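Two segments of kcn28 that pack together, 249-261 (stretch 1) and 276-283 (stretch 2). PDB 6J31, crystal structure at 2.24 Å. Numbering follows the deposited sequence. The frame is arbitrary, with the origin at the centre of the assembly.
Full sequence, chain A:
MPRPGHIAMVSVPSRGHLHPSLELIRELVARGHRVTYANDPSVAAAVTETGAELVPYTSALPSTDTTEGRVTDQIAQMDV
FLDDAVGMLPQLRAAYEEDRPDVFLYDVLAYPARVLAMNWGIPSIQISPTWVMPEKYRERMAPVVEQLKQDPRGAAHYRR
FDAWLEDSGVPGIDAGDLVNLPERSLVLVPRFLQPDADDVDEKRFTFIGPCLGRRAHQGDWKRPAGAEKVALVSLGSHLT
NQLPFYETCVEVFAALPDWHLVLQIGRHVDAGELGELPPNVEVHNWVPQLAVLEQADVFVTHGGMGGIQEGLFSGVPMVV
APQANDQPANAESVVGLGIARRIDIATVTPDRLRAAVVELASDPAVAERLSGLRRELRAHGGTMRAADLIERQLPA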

# COMPACT_ATOMS: atom_id res chain seq x y z
N CYS A 249 -11.08 -6.00 22.45
CA CYS A 249 -11.76 -4.80 21.95
C CYS A 249 -13.20 -4.73 22.42
O CYS A 249 -13.66 -3.68 22.89
N VAL A 250 -13.95 -5.83 22.31
CA VAL A 250 -15.31 -5.83 22.83
C VAL A 250 -15.30 -5.66 24.34
O VAL A 250 -16.12 -4.94 24.91
N GLU A 251 -14.34 -6.31 25.02
CA GLU A 251 -14.22 -6.15 26.47
C GLU A 251 -13.99 -4.69 26.84
O GLU A 251 -14.45 -4.23 27.89
N VAL A 252 -13.25 -3.96 26.01
CA VAL A 252 -13.00 -2.54 26.29
C VAL A 252 -14.25 -1.72 26.02
O VAL A 252 -14.69 -0.93 26.87
N PHE A 253 -14.83 -1.87 24.83
CA PHE A 253 -15.94 -1.00 24.45
C PHE A 253 -17.26 -1.42 25.10
O PHE A 253 -18.15 -0.58 25.25
N ALA A 254 -17.40 -2.69 25.46
CA ALA A 254 -18.36 -3.07 26.48
C ALA A 254 -17.82 -2.69 27.85
O ALA A 254 -16.80 -3.25 28.27
N ALA A 255 -18.48 -1.74 28.52
CA ALA A 255 -18.03 -1.00 29.70
C ALA A 255 -17.59 0.39 29.26
O ALA A 255 -17.15 1.20 30.08
N LEU A 256 -17.76 0.67 27.97
CA LEU A 256 -17.47 1.98 27.40
C LEU A 256 -18.72 2.55 26.73
O LEU A 256 -18.72 2.84 25.53
N PRO A 257 -19.82 2.69 27.48
CA PRO A 257 -21.04 3.24 26.88
C PRO A 257 -20.75 4.65 26.38
O PRO A 257 -19.76 5.27 26.76
N ASP A 258 -21.63 5.12 25.49
CA ASP A 258 -21.55 6.41 24.81
C ASP A 258 -20.63 6.24 23.61
O ASP A 258 -20.62 7.07 22.70
N TRP A 259 -19.87 5.15 23.60
CA TRP A 259 -19.03 4.77 22.48
C TRP A 259 -19.73 3.66 21.72
O TRP A 259 -20.38 2.80 22.32
N HIS A 260 -19.61 3.67 20.39
CA HIS A 260 -20.08 2.57 19.57
C HIS A 260 -18.90 1.99 18.81
O HIS A 260 -18.18 2.73 18.12
N LEU A 261 -18.71 0.68 18.92
CA LEU A 261 -17.61 -0.02 18.29
C LEU A 261 -18.09 -0.70 17.01
O LEU A 261 -19.08 -1.44 17.03
N GLU A 276 -24.75 -12.45 21.08
CA GLU A 276 -25.39 -11.54 20.13
C GLU A 276 -24.61 -10.24 20.25
O GLU A 276 -24.91 -9.25 19.57
N LEU A 277 -23.64 -10.25 21.18
CA LEU A 277 -22.67 -9.20 21.48
C LEU A 277 -23.28 -8.16 22.40
O LEU A 277 -24.51 -8.06 22.50
N PRO A 278 -22.46 -7.39 23.13
CA PRO A 278 -23.01 -6.26 23.86
C PRO A 278 -23.73 -5.33 22.90
O PRO A 278 -23.38 -5.26 21.71
N PRO A 279 -24.72 -4.59 23.38
CA PRO A 279 -25.33 -3.57 22.51
C PRO A 279 -24.33 -2.55 22.00
O PRO A 279 -24.64 -1.84 21.04
N ASN A 280 -23.16 -2.44 22.60
CA ASN A 280 -22.17 -1.50 22.10
C ASN A 280 -21.58 -1.94 20.76
O ASN A 280 -21.31 -1.10 19.89
N VAL A 281 -21.36 -3.24 20.55
CA VAL A 281 -20.53 -3.73 19.46
C VAL A 281 -21.40 -4.18 18.29
O VAL A 281 -22.44 -4.81 18.48
N GLU A 282 -20.98 -3.81 17.07
CA GLU A 282 -21.56 -4.37 15.86
C GLU A 282 -20.38 -4.92 15.07
O GLU A 282 -19.35 -4.25 14.94
N VAL A 283 -20.50 -6.16 14.62
CA VAL A 283 -19.40 -6.88 14.01
C VAL A 283 -19.71 -7.11 12.54
O VAL A 283 -20.86 -7.37 12.17

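The apolar centre of the contact lies where the last turn of the helix in stretch 1 faces the start of the strand in stretch 2. Val250 points toward stretch 2 in the m rotamer (chi1 -68°), and its CG1 comes within 3.5 Å of CG1 of Val281, which adopts t. The same methyl of Val250 also reaches Leu277, CG1 to CD2 at 4.3 Å; the CA-to-CB bond of Leu277 runs sideways, but its m,t conformation brings the end of the side chain closer to the helix. Val281 is buried, and both its methyls lie near both neighbours; the closest approach to Leu261, a t,p leucine, is 3.7 Å from Val281 CG2 to Leu261 CD2. Leu261 and Val281 form a parallel bridge with their CA atoms 4.9 Å apart, so their side chains leave the sheet on the same face and pack against each other there.

One helical turn after Val250, Ala254 extends this apolar surface. Its CB, directed sideways, lies 3.5 Å from CG of Pro278, whose CA-to-CB bond points toward stretch 1 and whose ring has a C-gamma exo pucker. Phe253, in contrast, contributes little through its ring: the CA-to-CB bond points toward stretch 2, but with chi1 at -72° (m) and chi2 at 91° the aromatic end leads away. Trp259 likewise starts sideways and carries its indole away from the contact.

The polar part of the contact is organised by Asn280, which has the largest area covered by the opposing stretch. Its CA-to-CB bond is sideways, and an off-well chi1 of -113° with chi2 of 14° brings the amide in among the carbonyls of the chain that turns out of the helix. ND2 donates to Phe253 O at 2.3 Å, a very short hydrogen bond, and to Leu256 O at 2.9 Å, a weak one. These two oxygens also accept backbone hydrogen bonds within their own stretch, Phe253 O from Leu256 N at 3.0 Å and Leu256 O from Trp259 N at 3.2 Å, so the Asn280 amide ties together two successive type II turns. The other side of the amide is less favourably placed, for OD1 lies 2.9 Å from Trp259 O and both atoms are acceptors.

Beyond Asn280 the two strands run side by side, joined by backbone hydrogen bonds on both sides of Val281: Leu261 N donates to Asn280 O at 3.3 Å, and Glu282 N donates to Leu261 O at 3.0 Å. At the polar edge, His260 begins sideways, but its t chi1 and a chi2 of 79° carry the imidazole nearer to stretch 2. Asn280 O lies over one face of the ring, while NE2 donates to OE1 of Glu282 at 2.7 Å near the ring plane. Glu282 reaches it through a p chi1 and an extended chi2 (t), and its OE2 is hydrogen-bonded elsewhere in the structure.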

# COMPACT_ATOMS: atom_id res chain seq x y z
CB CYS A 249 -11.68 -4.75 20.42
SG CYS A 249 -10.00 -4.52 19.76
CB VAL A 250 -16.09 -7.09 22.38
CG1 VAL A 250 -16.34 -7.05 20.89
CG2 VAL A 250 -15.37 -8.35 22.76
CB GLU A 251 -13.08 -7.01 27.00
CG GLU A 251 -12.69 -6.69 28.44
CD GLU A 251 -11.53 -7.53 28.94
OE1 GLU A 251 -11.02 -8.37 28.17
OE2 GLU A 251 -11.11 -7.34 30.11
CB VAL A 252 -11.80 -2.04 25.46
CG1 VAL A 252 -11.76 -0.52 25.48
CG2 VAL A 252 -10.51 -2.62 26.00
CB PHE A 253 -16.04 -0.96 22.93
CG PHE A 253 -14.94 -0.18 22.29
CD1 PHE A 253 -13.76 -0.81 21.90
CD2 PHE A 253 -15.05 1.18 22.12
CE1 PHE A 253 -12.73 -0.09 21.33
CE2 PHE A 253 -14.02 1.91 21.55
CZ PHE A 253 -12.86 1.27 21.15
CB ALA A 254 -18.66 -4.57 26.43
CB ALA A 255 -16.91 -1.69 30.48
CB LEU A 256 -16.32 1.91 26.40
CG LEU A 256 -15.39 3.12 26.36
CD1 LEU A 256 -15.21 3.74 27.74
CD2 LEU A 256 -14.04 2.76 25.75
CB PRO A 257 -22.05 3.24 28.03
CG PRO A 257 -21.46 2.32 29.05
CD PRO A 257 -20.00 2.51 28.93
CB ASP A 258 -21.06 7.53 25.72
CG ASP A 258 -21.90 7.68 26.97
OD1 ASP A 258 -23.10 7.35 26.91
OD2 ASP A 258 -21.35 8.12 28.01
CB TRP A 259 -17.65 4.28 22.94
CG TRP A 259 -16.63 5.34 23.16
CD1 TRP A 259 -16.48 6.13 24.26
CD2 TRP A 259 -15.58 5.72 22.26
NE1 TRP A 259 -15.42 6.98 24.10
CE2 TRP A 259 -14.85 6.75 22.88
CE3 TRP A 259 -15.20 5.29 20.98
CZ2 TRP A 259 -13.75 7.36 22.26
CZ3 TRP A 259 -14.11 5.89 20.38
CH2 TRP A 259 -13.40 6.91 21.02
CB HIS A 260 -21.19 2.98 18.61
CG HIS A 260 -21.81 1.82 17.89
ND1 HIS A 260 -22.74 1.00 18.48
CD2 HIS A 260 -21.60 1.32 16.65
CE1 HIS A 260 -23.10 0.06 17.63
NE2 HIS A 260 -22.42 0.23 16.51
CB LEU A 261 -17.01 -1.05 19.25
CG LEU A 261 -16.18 -2.19 18.65
CD1 LEU A 261 -14.96 -1.65 17.92
CD2 LEU A 261 -15.76 -3.15 19.74
CB GLU A 276 -26.89 -11.32 20.37
CG GLU A 276 -27.69 -11.28 19.07
CD GLU A 276 -28.89 -12.21 19.10
OE1 GLU A 276 -28.70 -13.44 19.15
OE2 GLU A 276 -30.03 -11.70 19.08
CB LEU A 277 -22.16 -8.58 20.18
CG LEU A 277 -21.19 -9.50 19.44
CD1 LEU A 277 -21.18 -9.11 17.99
CD2 LEU A 277 -19.79 -9.45 20.03
CB PRO A 278 -21.77 -5.60 24.46
CG PRO A 278 -20.77 -6.69 24.55
CD PRO A 278 -21.01 -7.51 23.32
CB PRO A 279 -26.36 -2.90 23.41
CG PRO A 279 -25.82 -3.11 24.79
CD PRO A 279 -25.20 -4.48 24.77
CB ASN A 280 -21.07 -1.31 23.14
CG ASN A 280 -21.09 0.07 23.67
OD1 ASN A 280 -22.08 0.77 23.47
ND2 ASN A 280 -20.02 0.49 24.34
CB VAL A 281 -19.63 -4.87 19.96
CG1 VAL A 281 -18.67 -5.34 18.85
CG2 VAL A 281 -18.89 -4.43 21.19
CB GLU A 282 -22.38 -3.33 15.05
CG GLU A 282 -21.59 -2.45 14.10
CD GLU A 282 -22.46 -1.41 13.42
OE1 GLU A 282 -23.27 -0.76 14.11
OE2 GLU A 282 -22.35 -1.25 12.19
CB VAL A 283 -19.13 -8.20 14.76
CG1 VAL A 283 -18.13 -9.04 14.02
CG2 VAL A 283 -18.58 -7.89 16.14